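Local coordinates for LPXTG cell wall surface protein (Streptococcus gordonii, PDB 7AVK) that is a cell-wall-anchored surface adhesin of variable length, whose tandem SHIRT repeats, one of them present here, probably project its distal end from the bacterium, at residues S60-S65 with V73-T78. Residues are numbered along the deposited sequence; the frame is centred on the assembly and turned at random. Where two conformers were deposited one is given.
Sequences SYDKTS and VKFVGT. With IS8 (isothiocyanate), chain C.
Thr78 N donates to Ser60 O (3.1 Å, N-H...O 168°) and Asp62 N to Val76 O (2.9 Å), backbone bonds on either side of the non-hydrogen-bonded antiparallel pair Tyr61 and Gly77, where strand 55-61 ends. Beyond it side chains replace the backbone ladder. Asp62 turns CG between its own N and carbonyl carbon (chi1 69°), and OD1 accepts from Val76 N at 3.0 Å; the N-H points nearly straight at the oxygen (168°) but arrives from well above the carboxylate plane. A short acid suits this place, supplying the acceptor that a departing strand no longer offers. Lys63, bent in its outer half, carries NZ to Lys74 O (2.9 Å) and forms a salt bridge with Asp62 OD2. Water 2 accepts from both Lys63 NZ and Lys74 N, extending the polar link along strand 73-82, while water 1 links Val76 O to Thr78 OG1.

On the sheet face that carries Tyr61 the contacts are apolar. Glycine suits position 77 because, having no side chain, it lets the Tyr61 ring come close against the strand backbone, CD1 3.5 Å from Gly77 CA. Tyr61 CD1 also meets Phe75 CB. The Tyr61 hydroxyl bonds to Thr42 O, and the edge of the Tyr61 ring faces the isothiocyanate sulfur, which Thr64 CG2 also approaches at 4.0 Å; Gln43 hydrogen-bonds the ligand, and Phe58 completes the pocket. Phe75 is crossed at about a right angle by Lys63, whose CE lies 3.9 Å from Phe75 CD1, a methylene beside the ring while NZ goes on to polar partners.

Two neighbouring strands of the five-stranded SHIRT sheet are thus joined past their regular pairing: in the conformers described, Asp62 takes up a strand N-H and Lys63 a strand carbonyl, and their mutual attraction may help hold both there.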
# COMPACT_ATOMS: atom_id res chain seq x y z
N SER A 60 0.32 0.71 -8.19
CA SER A 60 -0.81 1.49 -7.66
C SER A 60 -1.40 0.77 -6.48
O SER A 60 -1.11 -0.40 -6.25
CB SER A 60 -1.95 1.65 -8.71
OG SER A 60 -2.33 0.38 -9.16
N TYR A 61 -2.23 1.49 -5.77
CA TYR A 61 -3.18 0.88 -4.88
C TYR A 61 -4.43 0.43 -5.65
O TYR A 61 -4.74 0.94 -6.75
CB TYR A 61 -3.58 1.85 -3.76
CG TYR A 61 -2.41 2.13 -2.81
CD1 TYR A 61 -2.06 1.19 -1.85
CD2 TYR A 61 -1.68 3.28 -2.88
CE1 TYR A 61 -1.02 1.40 -0.97
CE2 TYR A 61 -0.62 3.53 -2.01
CZ TYR A 61 -0.31 2.59 -1.04
OH TYR A 61 0.74 2.77 -0.17
N ASP A 62 -5.17 -0.49 -5.02
CA ASP A 62 -6.40 -1.12 -5.55
C ASP A 62 -7.53 -0.13 -5.73
O ASP A 62 -8.41 -0.31 -6.54
CB ASP A 62 -6.85 -2.25 -4.58
CG ASP A 62 -7.38 -1.75 -3.17
OD1 ASP A 62 -6.75 -0.94 -2.46
OD2 ASP A 62 -8.55 -2.13 -2.85
N LYS A 63 -7.54 0.88 -4.87
CA LYS A 63 -8.51 1.97 -4.86
C LYS A 63 -7.74 3.24 -4.76
O LYS A 63 -6.69 3.32 -4.14
CB LYS A 63 -9.38 1.81 -3.58
CG LYS A 63 -10.23 0.56 -3.51
CD LYS A 63 -10.92 0.41 -2.14
CE LYS A 63 -9.96 0.16 -1.00
NZ LYS A 63 -10.33 -0.98 -0.23
N THR A 64 -8.29 4.31 -5.35
CA THR A 64 -7.76 5.65 -5.15
C THR A 64 -8.35 6.33 -3.92
O THR A 64 -7.76 7.29 -3.43
CB THR A 64 -7.97 6.47 -6.41
OG1 THR A 64 -9.29 6.28 -6.93
CG2 THR A 64 -6.92 6.11 -7.45
N SER A 65 -9.50 5.88 -3.43
CA SER A 65 -10.01 6.42 -2.19
C SER A 65 -11.02 5.45 -1.61
O SER A 65 -11.47 4.53 -2.28
CB SER A 65 -10.64 7.79 -2.34
OG SER A 65 -11.87 7.71 -2.98
N VAL A 73 -10.57 0.66 6.87
CA VAL A 73 -10.26 0.66 5.44
C VAL A 73 -8.92 -0.06 5.29
O VAL A 73 -8.02 0.21 6.10
CB VAL A 73 -10.18 2.13 4.88
CG1 VAL A 73 -9.60 2.17 3.45
CG2 VAL A 73 -11.56 2.71 4.98
N LYS A 74 -8.74 -0.88 4.21
CA LYS A 74 -7.43 -1.37 3.81
C LYS A 74 -7.18 -1.01 2.36
O LYS A 74 -7.98 -1.33 1.47
CB LYS A 74 -7.29 -2.89 3.99
CG LYS A 74 -5.93 -3.40 3.54
CD LYS A 74 -5.69 -4.93 3.63
CE LYS A 74 -5.67 -5.41 5.06
NZ LYS A 74 -5.28 -6.82 5.12
N PHE A 75 -6.03 -0.39 2.10
CA PHE A 75 -5.54 -0.16 0.75
C PHE A 75 -4.42 -1.16 0.46
O PHE A 75 -3.48 -1.27 1.24
CB PHE A 75 -4.98 1.27 0.66
CG PHE A 75 -6.03 2.32 0.81
CD1 PHE A 75 -6.93 2.56 -0.23
CD2 PHE A 75 -6.09 3.11 1.95
CE1 PHE A 75 -7.93 3.56 -0.13
CE2 PHE A 75 -7.06 4.14 2.04
CZ PHE A 75 -7.98 4.33 1.02
N VAL A 76 -4.55 -1.85 -0.68
CA VAL A 76 -3.58 -2.88 -1.10
C VAL A 76 -2.78 -2.30 -2.26
O VAL A 76 -3.35 -1.92 -3.30
CB VAL A 76 -4.30 -4.16 -1.51
CG1 VAL A 76 -3.28 -5.18 -2.03
CG2 VAL A 76 -5.09 -4.73 -0.32
N GLY A 77 -1.47 -2.22 -2.07
CA GLY A 77 -0.56 -1.68 -3.06
C GLY A 77 0.25 -2.80 -3.70
O GLY A 77 0.82 -3.62 -3.01
N THR A 78 0.36 -2.81 -5.05
CA THR A 78 1.00 -3.84 -5.81
C THR A 78 2.35 -3.32 -6.32
O THR A 78 2.40 -2.21 -6.90
CB THR A 78 0.13 -4.24 -6.99
OG1 THR A 78 -1.07 -4.80 -6.48
CG2 THR A 78 0.81 -5.25 -7.88
S IS8 C . -3.44 4.71 -6.13
C IS8 C . -2.01 5.12 -6.47
N IS8 C . -0.75 5.32 -6.64
O HOH W 1 -3.08 -3.17 -5.74
O HOH W 2 -11.24 -1.07 2.65